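Local coordinates for siderophore-interacting protein (Aeromonas hydrophila, PDB 6K2L) that probably takes part in iron release from siderophores, using bound flavin-adenine dinucleotide (FAD) to reduce the chelated ferric ion, at residues 16-21 and 26-31; 140-145 and 222-227; 146-151 and 166-171. The protein carries 1 engineered substitution. All coordinates share one frame; numbering follows the deposited sequence.

Contact 1 of 3, residues 16-21 and 26-31; sequences KHIQDV and RRICLT
K16 and H17 both face C29, which defines a classic beta bulge in this antiparallel pair (165° between strand directions). K16 N donates to C29 O (2.8 Å), while C29 N returns a bond to H17 O (2.9 Å). The aliphatic shaft of K16 lies against the methyl of T31, CD to CG2 being 3.7 Å. At H17 the ring turns back over C29: chi1 of 54° sets CG between the backbone N and the carbonyl carbon, and C29 CB then sits over one ring face, 3.4 Å from CE1, as a CH-pi contact. A water bonded to H17 ND1 donates to R27 O and so bridges the two strands. On the other sheet face, I18 CG2 rests on R26 CG (3.6 Å). Q19 O accepts from R27 N at 2.7 Å, whereas the reverse Q19 N to R27 O bond is weak. D20 then meets R26 in a side-on salt bridge: OD1 takes NE (2.8 Å) and OD2 takes NH2 at longer range, both through syn lone pairs, with carboxylate and guanidinium planes 17° apart. This two-point grip fixes the rotation of the guanidinium. V21 CG1 lies over one face of the R27 guanidinium, above its centre, 3.6 Å from CZ. The two strands form a hairpin at the start of the barrel. Strand 94-100 flanks 26-31 on its far edge, where D98 holds R27 NE in a salt bridge; on the face of I18 and R26, helix 107-114 offers A112 O to R26 NH1.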
# COMPACT_ATOMS: atom_id res chain seq x y z
N LYS A 16 17.13 2.59 11.85
CA LYS A 16 16.46 2.55 13.14
C LYS A 16 16.59 1.18 13.78
O LYS A 16 17.02 1.07 14.93
CB LYS A 16 14.98 2.92 12.96
CG LYS A 16 14.26 3.36 14.20
CD LYS A 16 13.00 4.09 13.83
CE LYS A 16 11.78 3.42 14.43
NZ LYS A 16 11.36 4.06 15.71
N HIS A 17 16.24 0.12 13.05
CA HIS A 17 16.36 -1.24 13.55
C HIS A 17 16.37 -2.23 12.40
O HIS A 17 15.94 -1.93 11.28
CB HIS A 17 15.23 -1.60 14.51
CG HIS A 17 13.86 -1.38 13.95
ND1 HIS A 17 13.26 -2.27 13.07
CD2 HIS A 17 12.97 -0.37 14.13
CE1 HIS A 17 12.06 -1.82 12.76
NE2 HIS A 17 11.86 -0.67 13.39
N ILE A 18 16.85 -3.43 12.71
CA ILE A 18 17.15 -4.49 11.77
C ILE A 18 16.42 -5.73 12.25
O ILE A 18 16.18 -5.90 13.45
CB ILE A 18 18.67 -4.73 11.67
CG1 ILE A 18 19.39 -3.42 11.36
CG2 ILE A 18 19.00 -5.74 10.62
CD1 ILE A 18 20.33 -3.00 12.44
N GLN A 19 16.08 -6.60 11.32
CA GLN A 19 15.26 -7.76 11.66
C GLN A 19 15.47 -8.83 10.60
O GLN A 19 15.48 -8.53 9.40
CB GLN A 19 13.79 -7.35 11.75
CG GLN A 19 12.84 -8.51 11.61
CD GLN A 19 11.41 -8.12 11.90
OE1 GLN A 19 10.93 -7.07 11.45
NE2 GLN A 19 10.70 -8.97 12.66
N ASP A 20 15.63 -10.06 11.02
CA ASP A 20 15.80 -11.15 10.06
C ASP A 20 14.47 -11.90 9.95
O ASP A 20 14.13 -12.70 10.82
CB ASP A 20 16.95 -12.06 10.48
CG ASP A 20 18.31 -11.53 10.03
OD1 ASP A 20 18.37 -10.38 9.52
OD2 ASP A 20 19.32 -12.26 10.19
N VAL A 21 13.71 -11.60 8.89
CA VAL A 21 12.41 -12.26 8.72
C VAL A 21 12.62 -13.71 8.33
O VAL A 21 11.76 -14.56 8.56
CB VAL A 21 11.54 -11.54 7.68
CG1 VAL A 21 11.56 -10.04 7.91
CG2 VAL A 21 12.01 -11.88 6.32
N ARG A 26 16.81 -9.84 5.21
CA ARG A 26 17.04 -8.94 6.34
C ARG A 26 16.29 -7.64 6.10
O ARG A 26 16.57 -6.93 5.14
CB ARG A 26 18.54 -8.70 6.52
CG ARG A 26 18.86 -7.81 7.70
CD ARG A 26 20.35 -7.79 7.98
NE ARG A 26 20.70 -8.94 8.81
CZ ARG A 26 21.89 -9.53 8.83
NH1 ARG A 26 22.88 -9.05 8.09
NH2 ARG A 26 22.09 -10.58 9.61
N ARG A 27 15.32 -7.35 6.96
CA ARG A 27 14.49 -6.15 6.86
C ARG A 27 15.15 -5.02 7.63
O ARG A 27 15.21 -5.06 8.87
CB ARG A 27 13.08 -6.40 7.40
CG ARG A 27 12.21 -5.14 7.52
CD ARG A 27 10.70 -5.47 7.44
NE ARG A 27 10.46 -6.49 6.42
CZ ARG A 27 9.55 -7.45 6.50
NH1 ARG A 27 8.75 -7.55 7.56
NH2 ARG A 27 9.45 -8.33 5.50
N ILE A 28 15.65 -4.02 6.92
CA ILE A 28 16.30 -2.87 7.51
C ILE A 28 15.31 -1.71 7.47
O ILE A 28 14.76 -1.39 6.41
CB ILE A 28 17.60 -2.53 6.77
CG1 ILE A 28 18.61 -3.66 6.96
CG2 ILE A 28 18.10 -1.21 7.25
CD1 ILE A 28 19.86 -3.55 6.06
N CYS A 29 15.05 -1.13 8.62
CA CYS A 29 14.07 -0.06 8.74
C CYS A 29 14.81 1.26 8.89
O CYS A 29 15.61 1.43 9.81
CB CYS A 29 13.16 -0.29 9.94
SG CYS A 29 12.20 1.18 10.31
N LEU A 30 14.55 2.18 7.99
CA LEU A 30 15.28 3.42 7.89
C LEU A 30 14.35 4.56 8.23
O LEU A 30 13.14 4.50 7.99
CB LEU A 30 15.84 3.58 6.49
CG LEU A 30 16.84 2.48 6.13
CD1 LEU A 30 16.65 2.10 4.69
CD2 LEU A 30 18.22 3.00 6.35
N THR A 31 14.91 5.59 8.84
CA THR A 31 14.10 6.71 9.29
C THR A 31 14.86 8.00 9.07
O THR A 31 16.10 8.02 9.05
CB THR A 31 13.71 6.57 10.77
OG1 THR A 31 12.94 7.71 11.16
CG2 THR A 31 14.95 6.44 11.67
O HOH W 1 13.50 -4.21 10.65

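Contact 2 of 3, residues 140-145 and 222-227; sequences YMVGDL and EGLVVP
L224 reaches across to V142, G143 and D144 and alone carries the contact from the helix side. The helix runs at 159° to strand 140-144, nearly antiparallel to it, with axes 8.3 Å apart at closest, a separation that leaves room for one layer of side chains. Before L224 in the sequence, the side chain of E222 sets off away from the strand, and its OE2 bonds Y258 OH. G223 N is held by E221 OE1, tying the first turn to the residue just ahead of it. L224 follows. With CG anti to the carbonyl carbon (chi1 -64°), its branches part over the strand: CD2 lies 4.1 Å from V142 CG1, while CD1 comes to 4.0 Å from G143 C and 4.1 Å from D144 CB. L224 CB also approaches V142 CG1, at 4.2 Å, so the valine methyl meets the leucine at both the root and one tip. V226 N closes the helical turn onto E222 O at 3.0 Å. The helix is kinked at P227, whose N makes no bond to the turn before, as expected of a proline. Helix 222-235 thus packs on the central strand 138-144 of the parallel five-stranded sheet, on the same side as helix 198-205, whose L200 touches both V142 and L224. The polar end of D144 belongs to another network: OD1 bonds T146 OG1, and OD2 accepts from E221 N and W249 NE1. The chemistry is therefore divided. Between strand and helix there are only van der Waals contacts, methyl on methyl at V142 and methyl on the peptide group at G143, buried and imposing little direction, whereas the directional bonds run from the buried carboxylate of D144 to T146, E221 and W249.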
# COMPACT_ATOMS: atom_id res chain seq x y z
N TYR A 140 -0.01 -13.86 -12.16
CA TYR A 140 0.97 -14.94 -12.33
C TYR A 140 2.35 -14.36 -12.12
O TYR A 140 2.82 -13.59 -12.96
CB TYR A 140 0.86 -15.58 -13.71
CG TYR A 140 -0.52 -16.06 -14.03
CD1 TYR A 140 -1.01 -17.25 -13.51
CD2 TYR A 140 -1.35 -15.30 -14.84
CE1 TYR A 140 -2.30 -17.68 -13.81
CE2 TYR A 140 -2.62 -15.71 -15.14
CZ TYR A 140 -3.10 -16.89 -14.62
OH TYR A 140 -4.37 -17.25 -14.95
N MET A 141 3.02 -14.77 -11.04
CA MET A 141 4.17 -14.06 -10.53
C MET A 141 5.28 -15.08 -10.26
O MET A 141 5.02 -16.14 -9.69
CB MET A 141 3.77 -13.32 -9.26
CG MET A 141 2.75 -12.15 -9.49
SD MET A 141 2.65 -11.15 -8.00
CE MET A 141 0.87 -10.72 -7.91
N VAL A 142 6.51 -14.78 -10.66
CA VAL A 142 7.66 -15.65 -10.36
C VAL A 142 8.78 -14.76 -9.84
O VAL A 142 8.93 -13.61 -10.28
CB VAL A 142 8.11 -16.48 -11.59
CG1 VAL A 142 9.39 -17.21 -11.31
CG2 VAL A 142 7.03 -17.50 -12.02
N GLY A 143 9.54 -15.27 -8.87
CA GLY A 143 10.72 -14.55 -8.44
C GLY A 143 11.58 -15.38 -7.50
O GLY A 143 11.31 -16.56 -7.25
N ASP A 144 12.64 -14.74 -7.01
CA ASP A 144 13.52 -15.33 -6.01
C ASP A 144 13.52 -14.39 -4.82
O ASP A 144 12.70 -13.47 -4.75
CB ASP A 144 14.92 -15.60 -6.60
CG ASP A 144 15.63 -14.31 -7.12
OD1 ASP A 144 15.39 -13.20 -6.59
OD2 ASP A 144 16.47 -14.42 -8.04
N LEU A 145 14.46 -14.59 -3.88
CA LEU A 145 14.51 -13.72 -2.70
C LEU A 145 14.69 -12.24 -3.06
O LEU A 145 14.26 -11.37 -2.28
CB LEU A 145 15.65 -14.14 -1.77
CG LEU A 145 15.26 -15.30 -0.86
CD1 LEU A 145 16.40 -15.60 0.08
CD2 LEU A 145 13.98 -14.99 -0.11
N GLU A 222 17.99 -13.63 -13.67
CA GLU A 222 17.72 -13.59 -15.11
C GLU A 222 17.14 -14.91 -15.63
O GLU A 222 16.24 -14.90 -16.50
CB GLU A 222 18.99 -13.25 -15.87
CG GLU A 222 18.74 -12.60 -17.20
CD GLU A 222 19.90 -12.79 -18.16
OE1 GLU A 222 20.33 -13.96 -18.36
OE2 GLU A 222 20.39 -11.76 -18.70
N GLY A 223 17.65 -16.04 -15.13
CA GLY A 223 17.23 -17.38 -15.49
C GLY A 223 15.84 -17.80 -15.05
O GLY A 223 15.43 -18.94 -15.29
N LEU A 224 15.13 -16.93 -14.33
CA LEU A 224 13.69 -17.08 -14.13
C LEU A 224 12.90 -16.15 -15.04
O LEU A 224 11.90 -16.57 -15.63
CB LEU A 224 13.32 -16.81 -12.67
CG LEU A 224 13.87 -17.75 -11.62
CD1 LEU A 224 13.90 -17.04 -10.28
CD2 LEU A 224 13.03 -19.00 -11.52
N VAL A 225 13.34 -14.89 -15.17
CA VAL A 225 12.54 -13.91 -15.89
C VAL A 225 12.46 -14.26 -17.36
O VAL A 225 11.39 -14.19 -17.98
CB VAL A 225 13.12 -12.50 -15.69
CG1 VAL A 225 12.42 -11.51 -16.63
CG2 VAL A 225 12.96 -12.07 -14.25
N VAL A 226 13.58 -14.64 -17.96
CA VAL A 226 13.63 -14.78 -19.41
C VAL A 226 12.85 -16.00 -19.91
O VAL A 226 12.01 -15.86 -20.82
CB VAL A 226 15.09 -14.78 -19.88
CG1 VAL A 226 15.19 -15.31 -21.29
CG2 VAL A 226 15.63 -13.35 -19.77
N PRO A 227 13.07 -17.21 -19.37
CA PRO A 227 12.25 -18.33 -19.83
C PRO A 227 10.77 -18.10 -19.63
O PRO A 227 9.98 -18.50 -20.50
CB PRO A 227 12.76 -19.52 -18.99
CG PRO A 227 13.52 -18.93 -17.85
CD PRO A 227 14.08 -17.64 -18.38

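Contact 3 of 3, residues 146-151 and 166-171. With FAD (flavin-adenine dinucleotide), chain C.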
# COMPACT_ATOMS: atom_id res chain seq x y z
N THR A 146 15.35 -11.91 -4.18
CA THR A 146 15.47 -10.50 -4.52
C THR A 146 14.14 -9.89 -4.95
O THR A 146 13.97 -8.67 -4.86
CB THR A 146 16.49 -10.30 -5.62
OG1 THR A 146 16.01 -10.87 -6.83
CG2 THR A 146 17.78 -10.95 -5.26
N ALA A 147 13.18 -10.72 -5.38
CA ALA A 147 11.86 -10.30 -5.80
C ALA A 147 10.81 -10.56 -4.73
O ALA A 147 9.67 -10.11 -4.88
CB ALA A 147 11.47 -11.03 -7.09
N LEU A 148 11.15 -11.25 -3.65
CA LEU A 148 10.17 -11.51 -2.60
C LEU A 148 9.69 -10.25 -1.89
O LEU A 148 8.52 -10.21 -1.47
CB LEU A 148 10.75 -12.52 -1.60
CG LEU A 148 9.78 -13.04 -0.55
CD1 LEU A 148 8.51 -13.45 -1.25
CD2 LEU A 148 10.36 -14.18 0.31
N PRO A 149 10.50 -9.21 -1.68
CA PRO A 149 9.92 -8.02 -1.04
C PRO A 149 8.87 -7.33 -1.89
O PRO A 149 7.82 -6.93 -1.35
CB PRO A 149 11.16 -7.15 -0.77
CG PRO A 149 12.28 -8.19 -0.65
CD PRO A 149 11.97 -9.18 -1.68
N ALA A 150 9.09 -7.21 -3.20
CA ALA A 150 8.10 -6.67 -4.14
C ALA A 150 6.83 -7.50 -4.19
O ALA A 150 5.72 -6.96 -4.13
CB ALA A 150 8.69 -6.59 -5.54
N ILE A 151 6.99 -8.82 -4.35
CA ILE A 151 5.84 -9.72 -4.37
C ILE A 151 5.08 -9.69 -3.04
O ILE A 151 3.85 -9.76 -3.03
CB ILE A 151 6.29 -11.14 -4.76
CG1 ILE A 151 6.81 -11.11 -6.19
CG2 ILE A 151 5.13 -12.13 -4.59
CD1 ILE A 151 7.50 -12.42 -6.63
N ILE A 166 1.68 -18.12 -7.86
CA ILE A 166 2.97 -17.56 -7.54
C ILE A 166 3.94 -18.71 -7.28
O ILE A 166 3.60 -19.66 -6.55
CB ILE A 166 2.87 -16.63 -6.30
CG1 ILE A 166 1.91 -15.48 -6.61
CG2 ILE A 166 4.26 -16.12 -5.89
CD1 ILE A 166 1.58 -14.64 -5.44
N ALA A 167 5.12 -18.65 -7.88
CA ALA A 167 6.18 -19.62 -7.60
C ALA A 167 7.45 -18.86 -7.19
O ALA A 167 7.85 -17.92 -7.88
CB ALA A 167 6.46 -20.51 -8.80
N LEU A 168 8.10 -19.29 -6.11
CA LEU A 168 9.35 -18.65 -5.69
C LEU A 168 10.51 -19.64 -5.62
O LEU A 168 10.35 -20.74 -5.09
CB LEU A 168 9.17 -17.99 -4.34
CG LEU A 168 8.09 -16.90 -4.29
CD1 LEU A 168 7.83 -16.49 -2.86
CD2 LEU A 168 8.49 -15.70 -5.11
N LEU A 169 11.69 -19.23 -6.10
CA LEU A 169 12.94 -19.99 -5.93
C LEU A 169 13.78 -19.36 -4.81
O LEU A 169 14.20 -18.21 -4.92
CB LEU A 169 13.72 -20.02 -7.24
CG LEU A 169 14.98 -20.90 -7.35
CD1 LEU A 169 14.72 -22.34 -6.88
CD2 LEU A 169 15.61 -20.91 -8.79
N VAL A 170 14.03 -20.12 -3.74
CA VAL A 170 14.87 -19.69 -2.61
C VAL A 170 16.09 -20.62 -2.51
O VAL A 170 16.01 -21.79 -2.92
CB VAL A 170 14.10 -19.69 -1.28
CG1 VAL A 170 13.03 -18.62 -1.26
CG2 VAL A 170 13.48 -21.06 -0.99
N PRO A 171 17.22 -20.16 -1.95
CA PRO A 171 18.42 -21.01 -1.87
C PRO A 171 18.39 -22.06 -0.76
O PRO A 171 19.10 -23.07 -0.84
CB PRO A 171 19.54 -19.99 -1.65
CG PRO A 171 18.89 -18.89 -0.90
CD PRO A 171 17.49 -18.79 -1.46
PA FAD C . 26.74 -6.96 -6.60
O1A FAD C . 27.90 -6.08 -6.25
O2A FAD C . 25.77 -6.40 -7.65
O5B FAD C . 27.14 -8.41 -7.20
C5B FAD C . 28.15 -9.23 -6.58
C4B FAD C . 28.00 -10.70 -6.94
O4B FAD C . 26.95 -11.30 -6.14
C3B FAD C . 27.65 -11.03 -8.38
O3B FAD C . 28.29 -12.24 -8.78
C2B FAD C . 26.12 -11.17 -8.34
O2B FAD C . 25.57 -12.04 -9.33
C1B FAD C . 25.91 -11.79 -6.96
N9A FAD C . 24.67 -11.37 -6.35
C8A FAD C . 24.12 -10.12 -6.37
N7A FAD C . 23.00 -10.01 -5.69
C5A FAD C . 22.81 -11.29 -5.18
C6A FAD C . 21.80 -11.85 -4.37
N6A FAD C . 20.77 -11.14 -3.89
N1A FAD C . 21.90 -13.16 -4.05
C2A FAD C . 22.94 -13.86 -4.53
N3A FAD C . 23.96 -13.44 -5.29
C4A FAD C . 23.83 -12.14 -5.58
N1 FAD C . 17.63 -7.12 -4.29
C2 FAD C . 17.29 -7.26 -2.97
O2 FAD C . 17.99 -7.90 -2.18
N3 FAD C . 16.13 -6.68 -2.50
C4 FAD C . 15.23 -5.94 -3.23
O4 FAD C . 14.23 -5.47 -2.69
C4X FAD C . 15.60 -5.79 -4.62
N5 FAD C . 14.80 -5.08 -5.41
C5X FAD C . 15.16 -4.94 -6.73
C6 FAD C . 14.32 -4.23 -7.58
C7 FAD C . 14.61 -4.08 -8.93
C7M FAD C . 13.68 -3.27 -9.80
C8 FAD C . 15.80 -4.63 -9.44
C8M FAD C . 16.18 -4.45 -10.89
C9 FAD C . 16.65 -5.33 -8.60
C9A FAD C . 16.34 -5.50 -7.25
N10 FAD C . 17.17 -6.25 -6.39
C10 FAD C . 16.82 -6.42 -5.06
C1' FAD C . 18.40 -6.88 -6.90
C2' FAD C . 19.69 -6.23 -6.41
O2' FAD C . 19.91 -4.96 -7.03
C3' FAD C . 20.86 -7.17 -6.74
O3' FAD C . 20.80 -8.28 -5.86
C4' FAD C . 22.24 -6.52 -6.65
O4' FAD C . 23.14 -7.25 -7.50
C5' FAD C . 22.74 -6.49 -5.22
O5' FAD C . 23.96 -5.72 -5.17
P FAD C . 25.20 -6.22 -4.33
O1P FAD C . 26.12 -5.00 -4.19
O2P FAD C . 24.81 -6.85 -3.07
O3P FAD C . 25.89 -7.29 -5.30
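L148 and L168 make the tightest approach here, their CD1 methyls 3.5 Å apart and the two side chains crossing at about a right angle. L148 gets there because its CG stands anti to the backbone N (chi1 -172°), which swings the branch toward the strand. One turn later, I151 CD1 lies 3.7 Å from L168 CD2, the two side chains sliding past each other in opposite directions, so L168 is wedged between both helix residues. The packing slackens toward I166, whose CG2 stays 4.3 Å from I151 CG2. At the other end the segment turns from the sheet to the cofactor: T146 CB is 3.6 Å from N1 of the flavin and its CG2 is 3.3 Å from N6A of the adenine, so this threonine touches both ends of FAD, while P149 CG approaches the flavin O4 at 3.9 Å. I151 N bonds A147 O, closing the first helical turn. Strand 138-144, helix 148-155 and strand 163-170 form a beta-alpha-beta crossover between neighbouring parallel strands, with the start of the helix at the FAD pocket, as in the nucleotide-binding half of ferredoxin reductase-like flavoproteins.

Overall arrangement
Along the chain contact 1 comes first, and contact 3 is nested inside the loop closed by contact 2. Contact 1 belongs to the antiparallel barrel of the FAD-binding part; contacts 2 and 3 share the parallel sheet of the C-terminal part. Centres of contacts 1 and 2 lie 25 Å apart, those of 1 and 3 18 Å, and their nearest atoms stay about 7 Å away. Contacts 2 and 3, with centres 8 Å apart, touch: strands 138-144 and 163-170 are neighbours, G143 O lying 2.9 Å from L169 N. The helices of contacts 2 and 3 pack on opposite faces of one sheet, a three-layer alpha/beta unit, and FAD binds between that unit and the barrel.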